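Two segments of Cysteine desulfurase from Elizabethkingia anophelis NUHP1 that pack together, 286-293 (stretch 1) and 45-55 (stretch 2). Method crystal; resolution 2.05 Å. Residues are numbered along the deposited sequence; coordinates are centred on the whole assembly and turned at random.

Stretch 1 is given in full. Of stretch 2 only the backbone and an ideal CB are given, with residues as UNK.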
ATOM      1  N   ASN A 286     -18.974   4.868  -1.428  1.00 30.35           N
ATOM      2  CA  ASN A 286     -18.946   3.420  -1.615  1.00 31.37           C
ATOM      3  C   ASN A 286     -19.197   2.774  -0.255  1.00 30.69           C
ATOM      4  O   ASN A 286     -18.279   2.318   0.435  1.00 29.55           O
ATOM      5  CB  ASN A 286     -17.618   2.987  -2.218  1.00 30.13           C
ATOM      6  CG  ASN A 286     -17.520   1.491  -2.401  1.00 31.56           C
ATOM      7  OD1 ASN A 286     -18.509   0.737  -2.275  1.00 31.71           O
ATOM      8  ND2 ASN A 286     -16.311   1.036  -2.681  1.00 31.07           N
ATOM      9  N   ILE A 287     -20.488   2.716   0.118  1.00 31.67           N
ATOM     10  CA  ILE A 287     -20.871   2.349   1.487  1.00 30.72           C
ATOM     11  C   ILE A 287     -20.388   0.948   1.827  1.00 33.79           C
ATOM     12  O   ILE A 287     -19.776   0.715   2.878  1.00 31.41           O
ATOM     13  CB  ILE A 287     -22.403   2.451   1.660  1.00 34.15           C
ATOM     14  CG1 ILE A 287     -22.901   3.877   1.381  1.00 39.39           C
ATOM     15  CG2 ILE A 287     -22.797   1.978   3.083  1.00 31.38           C
ATOM     16  CD1 ILE A 287     -24.335   3.949   0.813  1.00 39.55           C
ATOM     17  N   ALA A 288     -20.683  -0.014   0.944  1.00 28.52           N
ATOM     18  CA  ALA A 288     -20.291  -1.401   1.166  1.00 35.62           C
ATOM     19  C   ALA A 288     -18.781  -1.531   1.288  1.00 29.42           C
ATOM     20  O   ALA A 288     -18.276  -2.205   2.195  1.00 31.15           O
ATOM     21  CB  ALA A 288     -20.804  -2.277   0.026  1.00 31.55           C
ATOM     22  N   GLY A 289     -18.047  -0.899   0.372  1.00 31.45           N
ATOM     23  CA  GLY A 289     -16.598  -0.978   0.413  1.00 29.82           C
ATOM     24  C   GLY A 289     -16.012  -0.355   1.672  1.00 32.53           C
ATOM     25  O   GLY A 289     -15.067  -0.891   2.250  1.00 29.59           O
ATOM     26  N   ASN A 290     -16.578   0.775   2.121  1.00 32.10           N
ATOM     27  CA  ASN A 290     -16.096   1.406   3.348  1.00 37.49           C
ATOM     28  C   ASN A 290     -16.373   0.535   4.565  1.00 35.05           C
ATOM     29  O   ASN A 290     -15.509   0.398   5.440  1.00 33.90           O
ATOM     30  CB  ASN A 290     -16.725   2.792   3.525  1.00 32.76           C
ATOM     31  CG  ASN A 290     -16.371   3.730   2.407  1.00 33.35           C
ATOM     32  OD1 ASN A 290     -15.383   3.516   1.693  1.00 33.54           O
ATOM     33  ND2 ASN A 290     -17.169   4.784   2.235  1.00 30.12           N
ATOM     34  N   ILE A 291     -17.555  -0.083   4.630  1.00 33.21           N
ATOM     35  CA  ILE A 291     -17.824  -1.039   5.704  1.00 31.59           C
ATOM     36  C   ILE A 291     -16.822  -2.186   5.655  1.00 36.11           C
ATOM     37  O   ILE A 291     -16.277  -2.606   6.687  1.00 34.71           O
ATOM     38  CB  ILE A 291     -19.277  -1.547   5.614  1.00 33.52           C
ATOM     39  CG1 ILE A 291     -20.256  -0.424   5.980  1.00 33.07           C
ATOM     40  CG2 ILE A 291     -19.487  -2.753   6.525  1.00 38.95           C
ATOM     41  CD1 ILE A 291     -21.697  -0.774   5.680  1.00 40.09           C
ATOM     42  N   ALA A 292     -16.548  -2.698   4.453  1.00 31.04           N
ATOM     43  CA  ALA A 292     -15.706  -3.878   4.325  1.00 30.74           C
ATOM     44  C   ALA A 292     -14.230  -3.569   4.583  1.00 35.72           C
ATOM     45  O   ALA A 292     -13.503  -4.451   5.061  1.00 35.73           O
ATOM     46  CB  ALA A 292     -15.896  -4.500   2.945  1.00 31.55           C
ATOM     47  N   ILE A 293     -13.761  -2.342   4.296  1.00 32.32           N
ATOM     48  CA  ILE A 293     -12.376  -2.030   4.663  1.00 34.96           C
ATOM     49  C   ILE A 293     -12.236  -1.976   6.184  1.00 37.06           C
ATOM     50  O   ILE A 293     -11.167  -2.287   6.727  1.00 35.98           O
ATOM     51  CB  ILE A 293     -11.862  -0.741   3.974  1.00 32.74           C
ATOM     52  CG1 ILE A 293     -10.320  -0.744   3.910  1.00 32.37           C
ATOM     53  CG2 ILE A 293     -12.329   0.532   4.678  1.00 27.21           C
ATOM     54  CD1 ILE A 293      -9.701   0.452   3.199  1.00 31.45           C
ATOM     55  N   UNK A  45     -14.300 -13.272   6.267  1.00 40.75           N
ATOM     56  CA  UNK A  45     -15.008 -12.263   7.058  1.00 43.52           C
ATOM     57  C   UNK A  45     -15.234 -10.975   6.267  1.00 41.76           C
ATOM     58  O   UNK A  45     -16.270 -10.320   6.420  1.00 41.23           O
ATOM     59  CB  UNK A  45     -14.227 -11.955   8.337  1.00 43.52           C
ATOM     60  N   UNK A  46     -14.282 -10.592   5.418  1.00 40.97           N
ATOM     61  CA  UNK A  46     -14.474  -9.404   4.590  1.00 37.11           C
ATOM     62  C   UNK A  46     -15.566  -9.643   3.544  1.00 38.24           C
ATOM     63  O   UNK A  46     -16.420  -8.780   3.307  1.00 34.58           O
ATOM     64  CB  UNK A  46     -13.162  -9.012   3.907  1.00 37.11           C
ATOM     65  N   UNK A  47     -15.561 -10.814   2.902  1.00 36.46           N
ATOM     66  CA  UNK A  47     -16.576 -11.102   1.888  1.00 45.40           C
ATOM     67  C   UNK A  47     -17.956 -11.216   2.518  1.00 41.82           C
ATOM     68  O   UNK A  47     -18.952 -10.807   1.911  1.00 38.60           O
ATOM     69  CB  UNK A  47     -16.234 -12.390   1.137  1.00 45.40           C
ATOM     70  N   UNK A  48     -18.027 -11.791   3.725  1.00 36.72           N
ATOM     71  CA  UNK A  48     -19.277 -11.854   4.483  1.00 45.62           C
ATOM     72  C   UNK A  48     -19.803 -10.462   4.817  1.00 44.29           C
ATOM     73  O   UNK A  48     -21.018 -10.232   4.810  1.00 41.70           O
ATOM     74  CB  UNK A  48     -19.075 -12.656   5.770  1.00 45.62           C
ATOM     75  N   UNK A  49     -18.905  -9.529   5.150  1.00 40.54           N
ATOM     76  CA  UNK A  49     -19.327  -8.158   5.439  1.00 40.58           C
ATOM     77  C   UNK A  49     -19.993  -7.510   4.232  1.00 38.93           C
ATOM     78  O   UNK A  49     -21.012  -6.817   4.366  1.00 38.10           O
ATOM     79  CB  UNK A  49     -18.129  -7.317   5.885  1.00 40.58           C
ATOM     80  N   UNK A  50     -19.396  -7.681   3.054  1.00 36.54           N
ATOM     81  CA  UNK A  50     -19.976  -7.132   1.831  1.00 39.80           C
ATOM     82  C   UNK A  50     -21.363  -7.708   1.611  1.00 41.34           C
ATOM     83  O   UNK A  50     -22.341  -6.975   1.425  1.00 38.46           O
ATOM     84  CB  UNK A  50     -19.080  -7.421   0.625  1.00 39.80           C
ATOM     85  N   UNK A  51     -21.457  -9.039   1.643  1.00 35.22           N
ATOM     86  CA  UNK A  51     -22.714  -9.726   1.380  1.00 42.05           C
ATOM     87  C   UNK A  51     -23.762  -9.408   2.440  1.00 41.39           C
ATOM     88  O   UNK A  51     -24.931  -9.188   2.110  1.00 43.00           O
ATOM     89  CB  UNK A  51     -22.484 -11.237   1.309  1.00 42.05           C
ATOM     90  N   UNK A  52     -23.370  -9.385   3.718  1.00 38.72           N
ATOM     91  CA  UNK A  52     -24.335  -9.079   4.774  1.00 46.29           C
ATOM     92  C   UNK A  52     -24.877  -7.660   4.632  1.00 46.55           C
ATOM     93  O   UNK A  52     -26.062  -7.410   4.900  1.00 43.26           O
ATOM     94  CB  UNK A  52     -23.692  -9.259   6.151  1.00 46.29           C
ATOM     95  N   UNK A  53     -24.023  -6.716   4.231  1.00 43.24           N
ATOM     96  CA  UNK A  53     -24.486  -5.350   4.016  1.00 43.62           C
ATOM     97  C   UNK A  53     -25.572  -5.303   2.944  1.00 44.02           C
ATOM     98  O   UNK A  53     -26.637  -4.710   3.147  1.00 41.52           O
ATOM     99  CB  UNK A  53     -23.315  -4.447   3.622  1.00 43.62           C
ATOM    100  N   UNK A  54     -25.320  -5.928   1.788  1.00 35.45           N
ATOM    101  CA  UNK A  54     -26.291  -5.833   0.703  1.00 35.94           C
ATOM    102  C   UNK A  54     -27.550  -6.641   0.989  1.00 34.29           C
ATOM    103  O   UNK A  54     -28.640  -6.273   0.526  1.00 42.34           O
ATOM    104  CB  UNK A  54     -25.660  -6.305  -0.609  1.00 35.94           C
ATOM    105  N   UNK A  55     -27.441  -7.746   1.732  1.00 35.99           N
ATOM    106  CA  UNK A  55     -28.643  -8.520   1.988  1.00 41.25           C
ATOM    107  C   UNK A  55     -29.464  -7.998   3.161  1.00 46.03           C
ATOM    108  O   UNK A  55     -30.627  -8.405   3.294  1.00 44.64           O
ATOM    109  CB  UNK A  55     -28.265  -9.981   2.242  1.00 41.25           C
TER

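Stretch 2 is helical throughout and runs roughly antiparallel to the helix 287-293 of stretch 1, their directions 144° apart and their axes approaching to 8.7 Å. Opposite it, stretch 1 presents the methyl groups of A288 and A292 and the longer side chains of I287 and I291, an apolar surface without charge. N286 caps its helix, its OD1 accepting from G289 N at 3.1 Å, so that amide is already engaged.

Position 45 has nothing of stretch 1 within 5.5 Å of its CB, and the contact sets no preference; it is M45, which makes no contact here.

At position 46 the CA-to-CB bond points sideways, and the ideal CB lies 4.7 Å from A292 O. A medium apolar side chain, such as valine, isoleucine or leucine, could reach back to A292. The residue is V46, chi1 t, with CG2 4.1 Å from A292 O and CG1 4.3 Å from A292 CB, a loose flank to the contact.

Position 47 points away and position 48 is out of reach, so both tolerate many residues, polar ones included. They are L47 and D48, and neither touches stretch 1.

Position 49 points toward stretch 1, its ideal CB 4.5 Å from A292 CA and 4.8 Å from I291 CG2. With so little room straight ahead, alanine, glycine or serine would suit it best. It is A49, whose methyl makes that contact.

Position 50 points sideways, its ideal CB 4.9 Å from A292 CB and 5.5 Å from A288 CB. The small alanines leave space for an aliphatic chain, whether valine, leucine, isoleucine or methionine. I50 fills it, with chi1 m and chi2 t, bringing CG1 to 3.6 Å from A292 CB.

Positions 51 and 52 are out of reach, so stretch 1 places no demand on them; polar residues would do well, and they are N51 and N52.

Position 53 points toward stretch 1, its ideal CB 4.5 Å from I291 CD1 and 4.9 Å from A288 CB. Beyond it lies the surface made by I287, A288 and I291, long enough for leucine, methionine, phenylalanine or tyrosine. Y53, chi1 t, lays its ring along this surface: CD1 is 3.4 Å from I291 CD1, CD2 is 3.7 Å from A288 CB, and A288 N lies over one face. Its OH extends to 3.3 Å from I287 CG2 and is hydrogen-bonded elsewhere in the structure. At 84 Å², it has the largest area covered by stretch 1 of any residue in stretch 2.

At position 54 CA-to-CB points sideways and nothing lies within 5.5 Å of the ideal CB. A short residue would therefore miss stretch 1, while a long or aromatic one could swing back to A288. Y54, chi1 m, does so, its OH 3.3 Å and its CZ 3.5 Å from A288 CB.

Position 55 is out of reach, open to almost any helix-compatible residue; it is E55.

Stretch 2 45-55: MVLDAINNYYE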
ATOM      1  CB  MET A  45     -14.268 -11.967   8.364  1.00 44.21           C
ATOM      2  CG  MET A  45     -12.843 -11.446   8.234  1.00 47.06           C
ATOM      3  SD  MET A  45     -12.028 -11.423   9.863  1.00 50.24           S
ATOM      4  CE  MET A  45     -12.807 -10.007  10.638  1.00 43.84           C
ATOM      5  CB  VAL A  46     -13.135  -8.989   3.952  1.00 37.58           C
ATOM      6  CG1 VAL A  46     -13.360  -8.015   2.781  1.00 31.76           C
ATOM      7  CG2 VAL A  46     -12.242  -8.341   5.001  1.00 31.15           C
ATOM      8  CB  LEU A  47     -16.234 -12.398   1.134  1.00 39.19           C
ATOM      9  CG  LEU A  47     -14.851 -12.402   0.472  1.00 40.91           C
ATOM     10  CD1 LEU A  47     -14.583 -13.692  -0.302  1.00 47.07           C
ATOM     11  CD2 LEU A  47     -14.699 -11.172  -0.412  1.00 39.15           C
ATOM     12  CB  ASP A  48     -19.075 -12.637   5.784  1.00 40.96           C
ATOM     13  CG  ASP A  48     -18.949 -14.139   5.575  1.00 56.79           C
ATOM     14  OD1 ASP A  48     -19.167 -14.633   4.446  1.00 62.59           O
ATOM     15  OD2 ASP A  48     -18.627 -14.830   6.568  1.00 56.78           O
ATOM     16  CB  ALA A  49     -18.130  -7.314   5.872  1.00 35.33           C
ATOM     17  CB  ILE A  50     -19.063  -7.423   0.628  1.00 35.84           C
ATOM     18  CG1 ILE A  50     -17.741  -6.676   0.785  1.00 33.95           C
ATOM     19  CG2 ILE A  50     -19.764  -7.030  -0.699  1.00 35.08           C
ATOM     20  CD1 ILE A  50     -16.634  -7.180  -0.161  1.00 34.54           C
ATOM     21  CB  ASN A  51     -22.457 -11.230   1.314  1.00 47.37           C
ATOM     22  CG  ASN A  51     -23.611 -11.986   0.708  1.00 59.02           C
ATOM     23  OD1 ASN A  51     -24.442 -12.557   1.419  1.00 62.96           O
ATOM     24  ND2 ASN A  51     -23.679 -11.987  -0.618  1.00 55.42           N
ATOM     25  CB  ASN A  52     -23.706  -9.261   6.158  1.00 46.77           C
ATOM     26  CG  ASN A  52     -23.500 -10.716   6.519  1.00 72.94           C
ATOM     27  OD1 ASN A  52     -24.236 -11.595   6.063  1.00 82.05           O
ATOM     28  ND2 ASN A  52     -22.492 -10.981   7.346  1.00 79.41           N
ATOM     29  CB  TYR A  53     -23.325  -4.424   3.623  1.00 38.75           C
ATOM     30  CG  TYR A  53     -23.864  -3.091   3.148  1.00 31.39           C
ATOM     31  CD1 TYR A  53     -24.347  -2.154   4.062  1.00 37.96           C
ATOM     32  CD2 TYR A  53     -23.978  -2.806   1.785  1.00 32.13           C
ATOM     33  CE1 TYR A  53     -24.893  -0.952   3.641  1.00 37.71           C
ATOM     34  CE2 TYR A  53     -24.515  -1.615   1.353  1.00 35.96           C
ATOM     35  CZ  TYR A  53     -24.973  -0.690   2.291  1.00 35.13           C
ATOM     36  OH  TYR A  53     -25.506   0.500   1.866  1.00 39.23           O
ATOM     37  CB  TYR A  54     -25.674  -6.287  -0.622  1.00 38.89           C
ATOM     38  CG  TYR A  54     -24.720  -5.291  -1.253  1.00 37.71           C
ATOM     39  CD1 TYR A  54     -23.407  -5.646  -1.540  1.00 38.37           C
ATOM     40  CD2 TYR A  54     -25.135  -3.998  -1.566  1.00 33.44           C
ATOM     41  CE1 TYR A  54     -22.524  -4.736  -2.122  1.00 35.19           C
ATOM     42  CE2 TYR A  54     -24.259  -3.082  -2.129  1.00 35.75           C
ATOM     43  CZ  TYR A  54     -22.959  -3.462  -2.402  1.00 35.45           C
ATOM     44  OH  TYR A  54     -22.107  -2.570  -2.996  1.00 33.65           O
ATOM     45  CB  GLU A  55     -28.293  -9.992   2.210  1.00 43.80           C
ATOM     46  CG  GLU A  55     -27.734 -10.630   0.953  1.00 46.47           C
ATOM     47  CD  GLU A  55     -27.583 -12.124   1.068  1.00 55.05           C
ATOM     48  OE1 GLU A  55     -27.305 -12.775   0.043  1.00 58.77           O
ATOM     49  OE2 GLU A  55     -27.749 -12.646   2.184  1.00 63.66           O
TER
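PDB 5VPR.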